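PDB 2DFU: probable 2-hydroxyhepta-2,4-diene-1,7-dioate isomerase from Thermus thermophilus, which probably acts as a metal-dependent isomerase or hydrolase of the fumarylacetoacetate hydrolase family. Local coordinates for residues A[3-14]-A[34-45]. Residues are numbered along the deposited sequence; the frame is centred on the assembly and turned at random.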
ATOM      1  N   ILE A   3       5.341  -7.241  22.170  1.00 29.61           N
ATOM      2  CA  ILE A   3       5.574  -8.184  21.084  1.00 29.43           C
ATOM      3  C   ILE A   3       6.506  -7.527  20.074  1.00 29.55           C
ATOM      4  O   ILE A   3       6.303  -6.371  19.696  1.00 29.54           O
ATOM      5  CB  ILE A   3       4.243  -8.560  20.381  1.00 30.13           C
ATOM      6  CG1 ILE A   3       3.456  -9.539  21.259  1.00 30.74           C
ATOM      7  CG2 ILE A   3       4.520  -9.134  18.989  1.00 28.16           C
ATOM      8  CD1 ILE A   3       2.119  -9.955  20.667  1.00 32.10           C
ATOM      9  N   LEU A   4       7.530  -8.255  19.637  1.00 28.57           N
ATOM     10  CA  LEU A   4       8.461  -7.691  18.663  1.00 29.24           C
ATOM     11  C   LEU A   4       8.811  -8.641  17.527  1.00 25.86           C
ATOM     12  O   LEU A   4       8.529  -9.835  17.587  1.00 25.16           O
ATOM     13  CB  LEU A   4       9.759  -7.261  19.350  1.00 29.89           C
ATOM     14  CG  LEU A   4      10.593  -8.396  19.948  1.00 32.78           C
ATOM     15  CD1 LEU A   4      12.067  -8.001  20.014  1.00 32.76           C
ATOM     16  CD2 LEU A   4      10.059  -8.736  21.324  1.00 31.86           C
ATOM     17  N   ARG A   5       9.402  -8.081  16.478  1.00 26.28           N
ATOM     18  CA  ARG A   5       9.859  -8.856  15.323  1.00 27.60           C
ATOM     19  C   ARG A   5      11.353  -8.610  15.286  1.00 25.74           C
ATOM     20  O   ARG A   5      11.790  -7.478  15.463  1.00 25.72           O
ATOM     21  CB  ARG A   5       9.252  -8.348  14.011  1.00 27.52           C
ATOM     22  CG  ARG A   5       7.925  -8.966  13.650  1.00 32.07           C
ATOM     23  CD  ARG A   5       7.447  -8.447  12.297  1.00 31.91           C
ATOM     24  NE  ARG A   5       8.149  -9.061  11.174  1.00 28.92           N
ATOM     25  CZ  ARG A   5       8.898  -8.405  10.291  1.00 27.12           C
ATOM     26  NH1 ARG A   5       9.073  -7.094  10.386  1.00 24.11           N
ATOM     27  NH2 ARG A   5       9.446  -9.066   9.281  1.00 28.66           N
ATOM     28  N   PHE A   6      12.135  -9.653  15.050  1.00 27.15           N
ATOM     29  CA  PHE A   6      13.579  -9.493  15.031  1.00 28.23           C
ATOM     30  C   PHE A   6      14.285 -10.472  14.096  1.00 30.12           C
ATOM     31  O   PHE A   6      13.698 -11.455  13.637  1.00 27.92           O
ATOM     32  CB  PHE A   6      14.127  -9.666  16.447  1.00 25.99           C
ATOM     33  CG  PHE A   6      13.870 -11.021  17.027  1.00 26.70           C
ATOM     34  CD1 PHE A   6      12.611 -11.357  17.510  1.00 24.39           C
ATOM     35  CD2 PHE A   6      14.876 -11.983  17.046  1.00 26.28           C
ATOM     36  CE1 PHE A   6      12.353 -12.634  18.000  1.00 26.12           C
ATOM     37  CE2 PHE A   6      14.630 -13.264  17.532  1.00 26.72           C
ATOM     38  CZ  PHE A   6      13.361 -13.592  18.011  1.00 25.29           C
ATOM     39  N   ASN A   7      15.554 -10.185  13.825  1.00 31.82           N
ATOM     40  CA  ASN A   7      16.383 -11.015  12.959  1.00 33.14           C
ATOM     41  C   ASN A   7      15.697 -11.376  11.644  1.00 33.22           C
ATOM     42  O   ASN A   7      15.227 -10.493  10.940  1.00 35.94           O
ATOM     43  CB  ASN A   7      16.823 -12.270  13.717  1.00 31.05           C
ATOM     44  CG  ASN A   7      17.781 -11.950  14.859  1.00 31.03           C
ATOM     45  OD1 ASN A   7      18.183 -10.797  15.041  1.00 29.29           O
ATOM     46  ND2 ASN A   7      18.154 -12.969  15.629  1.00 27.89           N
ATOM     47  N   GLU A   8      15.625 -12.654  11.298  1.00 35.51           N
ATOM     48  CA  GLU A   8      14.985 -13.007  10.032  1.00 39.83           C
ATOM     49  C   GLU A   8      13.461 -13.098  10.110  1.00 38.07           C
ATOM     50  O   GLU A   8      12.878 -14.158   9.873  1.00 39.98           O
ATOM     51  CB  GLU A   8      15.557 -14.320   9.473  1.00 43.74           C
ATOM     52  CG  GLU A   8      15.611 -15.476  10.459  1.00 51.35           C
ATOM     53  CD  GLU A   8      16.812 -15.400  11.395  1.00 54.57           C
ATOM     54  OE1 GLU A   8      17.960 -15.394  10.900  1.00 58.98           O
ATOM     55  OE2 GLU A   8      16.611 -15.353  12.623  1.00 55.08           O
ATOM     56  N   GLY A   9      12.825 -11.976  10.436  1.00 34.89           N
ATOM     57  CA  GLY A   9      11.376 -11.941  10.525  1.00 33.60           C
ATOM     58  C   GLY A   9      10.777 -12.827  11.606  1.00 33.59           C
ATOM     59  O   GLY A   9       9.641 -13.285  11.480  1.00 33.81           O
ATOM     60  N   ARG A  10      11.531 -13.076  12.669  1.00 31.12           N
ATOM     61  CA  ARG A  10      11.037 -13.905  13.759  1.00 30.92           C
ATOM     62  C   ARG A  10      10.180 -13.056  14.688  1.00 30.49           C
ATOM     63  O   ARG A  10      10.325 -11.838  14.728  1.00 28.42           O
ATOM     64  CB  ARG A  10      12.203 -14.505  14.549  1.00 32.30           C
ATOM     65  CG  ARG A  10      13.017 -15.545  13.782  1.00 38.02           C
ATOM     66  CD  ARG A  10      14.223 -16.014  14.596  1.00 42.30           C
ATOM     67  NE  ARG A  10      15.062 -16.954  13.854  1.00 46.23           N
ATOM     68  CZ  ARG A  10      14.975 -18.280  13.936  1.00 46.33           C
ATOM     69  NH1 ARG A  10      14.086 -18.846  14.738  1.00 44.71           N
ATOM     70  NH2 ARG A  10      15.780 -19.042  13.204  1.00 48.31           N
ATOM     71  N   TRP A  11       9.274 -13.705  15.412  1.00 29.18           N
ATOM     72  CA  TRP A  11       8.420 -13.015  16.365  1.00 29.33           C
ATOM     73  C   TRP A  11       8.816 -13.440  17.774  1.00 28.56           C
ATOM     74  O   TRP A  11       9.339 -14.533  17.980  1.00 25.06           O
ATOM     75  CB  TRP A  11       6.941 -13.358  16.147  1.00 30.32           C
ATOM     76  CG  TRP A  11       6.314 -12.724  14.938  1.00 31.70           C
ATOM     77  CD1 TRP A  11       6.173 -13.282  13.695  1.00 31.69           C
ATOM     78  CD2 TRP A  11       5.704 -11.428  14.869  1.00 30.11           C
ATOM     79  NE1 TRP A  11       5.504 -12.411  12.860  1.00 31.87           N
ATOM     80  CE2 TRP A  11       5.206 -11.268  13.556  1.00 31.09           C
ATOM     81  CE3 TRP A  11       5.529 -10.387  15.790  1.00 31.29           C
ATOM     82  CZ2 TRP A  11       4.540 -10.109  13.144  1.00 32.56           C
ATOM     83  CZ3 TRP A  11       4.867  -9.233  15.381  1.00 32.00           C
ATOM     84  CH2 TRP A  11       4.380  -9.104  14.070  1.00 32.76           C
ATOM     85  N   GLY A  12       8.563 -12.568  18.740  1.00 29.01           N
ATOM     86  CA  GLY A  12       8.895 -12.895  20.111  1.00 28.39           C
ATOM     87  C   GLY A  12       8.244 -11.954  21.099  1.00 28.86           C
ATOM     88  O   GLY A  12       7.629 -10.953  20.717  1.00 27.53           O
ATOM     89  N   VAL A  13       8.379 -12.290  22.376  1.00 29.61           N
ATOM     90  CA  VAL A  13       7.836 -11.490  23.461  1.00 31.66           C
ATOM     91  C   VAL A  13       9.014 -10.997  24.291  1.00 31.05           C
ATOM     92  O   VAL A  13       9.991 -11.718  24.478  1.00 29.20           O
ATOM     93  CB  VAL A  13       6.888 -12.330  24.346  1.00 32.40           C
ATOM     94  CG1 VAL A  13       6.492 -11.551  25.579  1.00 36.24           C
ATOM     95  CG2 VAL A  13       5.643 -12.694  23.551  1.00 35.18           C
ATOM     96  N   LEU A  14       8.922  -9.766  24.779  1.00 31.30           N
ATOM     97  CA  LEU A  14       9.996  -9.189  25.568  1.00 32.57           C
ATOM     98  C   LEU A  14       9.772  -9.326  27.071  1.00 33.93           C
ATOM     99  O   LEU A  14       8.707  -8.997  27.586  1.00 34.20           O
ATOM    100  CB  LEU A  14      10.164  -7.708  25.221  1.00 32.88           C
ATOM    101  CG  LEU A  14      11.298  -6.964  25.942  1.00 32.96           C
ATOM    102  CD1 LEU A  14      12.629  -7.450  25.398  1.00 31.67           C
ATOM    103  CD2 LEU A  14      11.161  -5.461  25.744  1.00 31.26           C
ATOM    104  N   TYR A  34      16.786 -15.028  23.266  1.00 31.45           N
ATOM    105  CA  TYR A  34      17.931 -14.231  22.850  1.00 31.77           C
ATOM    106  C   TYR A  34      18.035 -13.020  23.756  1.00 32.03           C
ATOM    107  O   TYR A  34      17.050 -12.624  24.373  1.00 33.72           O
ATOM    108  CB  TYR A  34      17.749 -13.706  21.423  1.00 30.58           C
ATOM    109  CG  TYR A  34      17.401 -14.728  20.367  1.00 33.80           C
ATOM    110  CD1 TYR A  34      16.140 -15.329  20.329  1.00 33.47           C
ATOM    111  CD2 TYR A  34      18.322 -15.064  19.373  1.00 33.92           C
ATOM    112  CE1 TYR A  34      15.805 -16.238  19.322  1.00 34.46           C
ATOM    113  CE2 TYR A  34      17.998 -15.968  18.363  1.00 35.80           C
ATOM    114  CZ  TYR A  34      16.740 -16.552  18.342  1.00 36.33           C
ATOM    115  OH  TYR A  34      16.423 -17.438  17.338  1.00 37.61           O
ATOM    116  N   ASP A  35      19.222 -12.427  23.844  1.00 31.88           N
ATOM    117  CA  ASP A  35      19.375 -11.206  24.627  1.00 32.45           C
ATOM    118  C   ASP A  35      18.935 -10.103  23.671  1.00 30.73           C
ATOM    119  O   ASP A  35      19.251 -10.147  22.485  1.00 28.82           O
ATOM    120  CB  ASP A  35      20.836 -10.961  25.034  1.00 37.35           C
ATOM    121  CG  ASP A  35      21.295 -11.881  26.151  1.00 42.77           C
ATOM    122  OD1 ASP A  35      20.506 -12.111  27.092  1.00 44.73           O
ATOM    123  OD2 ASP A  35      22.447 -12.364  26.095  1.00 46.61           O
ATOM    124  N   LEU A  36      18.206  -9.118  24.178  1.00 30.11           N
ATOM    125  CA  LEU A  36      17.746  -8.031  23.333  1.00 31.11           C
ATOM    126  C   LEU A  36      18.895  -7.372  22.567  1.00 32.35           C
ATOM    127  O   LEU A  36      18.793  -7.127  21.359  1.00 31.94           O
ATOM    128  CB  LEU A  36      17.033  -6.971  24.175  1.00 29.56           C
ATOM    129  CG  LEU A  36      16.516  -5.778  23.372  1.00 31.26           C
ATOM    130  CD1 LEU A  36      15.576  -6.258  22.269  1.00 30.30           C
ATOM    131  CD2 LEU A  36      15.806  -4.811  24.300  1.00 31.47           C
ATOM    132  N   ALA A  37      19.985  -7.092  23.274  1.00 31.38           N
ATOM    133  CA  ALA A  37      21.141  -6.432  22.678  1.00 32.74           C
ATOM    134  C   ALA A  37      21.751  -7.200  21.511  1.00 32.49           C
ATOM    135  O   ALA A  37      22.450  -6.621  20.685  1.00 33.52           O
ATOM    136  CB  ALA A  37      22.217  -6.177  23.760  1.00 31.66           C
ATOM    137  N   SER A  38      21.475  -8.495  21.431  1.00 33.33           N
ATOM    138  CA  SER A  38      22.029  -9.326  20.368  1.00 35.52           C
ATOM    139  C   SER A  38      21.164  -9.488  19.117  1.00 35.30           C
ATOM    140  O   SER A  38      21.622 -10.059  18.125  1.00 35.69           O
ATOM    141  CB  SER A  38      22.353 -10.719  20.918  1.00 38.62           C
ATOM    142  OG  SER A  38      23.213 -10.637  22.041  1.00 45.05           O
ATOM    143  N   VAL A  39      19.922  -9.017  19.146  1.00 32.60           N
ATOM    144  CA  VAL A  39      19.074  -9.174  17.968  1.00 30.60           C
ATOM    145  C   VAL A  39      18.934  -7.895  17.163  1.00 30.10           C
ATOM    146  O   VAL A  39      19.234  -6.810  17.646  1.00 30.13           O
ATOM    147  CB  VAL A  39      17.649  -9.664  18.345  1.00 31.33           C
ATOM    148  CG1 VAL A  39      17.742 -10.886  19.237  1.00 29.27           C
ATOM    149  CG2 VAL A  39      16.866  -8.548  19.037  1.00 28.51           C
ATOM    150  N   THR A  40      18.492  -8.037  15.919  1.00 32.09           N
ATOM    151  CA  THR A  40      18.263  -6.882  15.064  1.00 31.30           C
ATOM    152  C   THR A  40      16.758  -6.610  15.096  1.00 31.20           C
ATOM    153  O   THR A  40      15.964  -7.383  14.554  1.00 31.43           O
ATOM    154  CB  THR A  40      18.689  -7.155  13.612  1.00 33.11           C
ATOM    155  OG1 THR A  40      20.106  -7.381  13.565  1.00 36.31           O
ATOM    156  CG2 THR A  40      18.335  -5.969  12.726  1.00 32.21           C
ATOM    157  N   LEU A  41      16.375  -5.524  15.757  1.00 30.11           N
ATOM    158  CA  LEU A  41      14.972  -5.149  15.865  1.00 30.26           C
ATOM    159  C   LEU A  41      14.391  -4.739  14.522  1.00 28.97           C
ATOM    160  O   LEU A  41      15.003  -3.982  13.783  1.00 26.35           O
ATOM    161  CB  LEU A  41      14.803  -3.982  16.832  1.00 30.77           C
ATOM    162  CG  LEU A  41      14.186  -4.239  18.201  1.00 35.19           C
ATOM    163  CD1 LEU A  41      13.711  -2.903  18.756  1.00 32.95           C
ATOM    164  CD2 LEU A  41      13.013  -5.200  18.090  1.00 33.00           C
ATOM    165  N   LEU A  42      13.197  -5.239  14.228  1.00 27.73           N
ATOM    166  CA  LEU A  42      12.505  -4.921  12.985  1.00 27.67           C
ATOM    167  C   LEU A  42      11.178  -4.232  13.300  1.00 26.14           C
ATOM    168  O   LEU A  42      10.727  -4.224  14.447  1.00 27.15           O
ATOM    169  CB  LEU A  42      12.204  -6.210  12.207  1.00 24.99           C
ATOM    170  CG  LEU A  42      13.375  -7.103  11.787  1.00 26.54           C
ATOM    171  CD1 LEU A  42      12.838  -8.402  11.169  1.00 23.43           C
ATOM    172  CD2 LEU A  42      14.261  -6.344  10.787  1.00 23.82           C
ATOM    173  N   PRO A  43      10.547  -3.622  12.289  1.00 27.25           N
ATOM    174  CA  PRO A  43       9.260  -2.977  12.568  1.00 26.99           C
ATOM    175  C   PRO A  43       8.342  -4.128  13.027  1.00 27.49           C
ATOM    176  O   PRO A  43       8.349  -5.209  12.431  1.00 27.34           O
ATOM    177  CB  PRO A  43       8.865  -2.415  11.211  1.00 26.40           C
ATOM    178  CG  PRO A  43      10.196  -2.074  10.598  1.00 28.12           C
ATOM    179  CD  PRO A  43      11.028  -3.289  10.935  1.00 26.46           C
ATOM    180  N   PRO A  44       7.547  -3.911  14.085  1.00 27.77           N
ATOM    181  CA  PRO A  44       6.641  -4.927  14.633  1.00 27.83           C
ATOM    182  C   PRO A  44       5.379  -5.260  13.840  1.00 29.54           C
ATOM    183  O   PRO A  44       4.304  -5.443  14.421  1.00 28.93           O
ATOM    184  CB  PRO A  44       6.315  -4.373  16.012  1.00 26.85           C
ATOM    185  CG  PRO A  44       6.239  -2.899  15.734  1.00 26.56           C
ATOM    186  CD  PRO A  44       7.452  -2.652  14.851  1.00 26.53           C
ATOM    187  N   ALA A  45       5.511  -5.344  12.523  1.00 30.47           N
ATOM    188  CA  ALA A  45       4.380  -5.675  11.664  1.00 30.65           C
ATOM    189  C   ALA A  45       4.853  -5.952  10.244  1.00 31.47           C
ATOM    190  O   ALA A  45       5.956  -5.573   9.872  1.00 31.05           O
ATOM    191  CB  ALA A  45       3.368  -4.523  11.654  1.00 30.23           C
TER
HETATM  192  O   HOH W   1       9.593  -5.145  16.686  1.00 23.25           O
HETATM  193  O   HOH W   2      20.772 -12.727  17.638  1.00 33.26           O
HETATM  194  O   HOH W   3      17.787 -15.871  14.704  1.00 36.90           O
HETATM  195  O   HOH W   4      21.464  -9.852  14.692  1.00 59.60           O
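Asn7, at the hairpin turn, grips Thr40 twice: its backbone N donates to Thr40 O (2.9 Å), and its side-chain OD1 accepts Thr40 N (2.9 Å) in a nearly straight bond, 172° at the hydrogen. With CG beside its own backbone N (chi1 -67°), the amide swings back toward 34-45, and ND2 donates to a water 3.1 Å away. Two residues along, Leu42 N donates to Arg5 O, while a water accepts from Arg5 N and donates to Leu42 O, filling the place of a direct bond. The Arg5 chain bends at chi3 (76°) so that NH1 meets Pro43 O, 2.9 Å away and in the guanidinium plane, and Leu42 CD1 lies over one guanidinium face. Replacing Arg5 by an alanine removes the guanidinium, which would probably leave Pro43 O without this donor and take away the flat group beside the Leu42 methyl. On the other side of the strand, the edge of Phe6 points into the face of Tyr34, a T-shaped pair with centroids 5.1 Å apart, and Val39 CG1 packs on Phe6 CD2. Farther along, Leu4 CD1 touches Leu41 CD2 (3.5 Å), a patch that Trp173 and Pro172 of strand 168-175 extend. The short, weakly bonded strand 41-42 thus edges the N-terminal hairpin through backbone, amide and water bonds, joining 34-45 to strand 2-6 with an apolar Phe6 side and an Arg5 side held by the guanidinium bond.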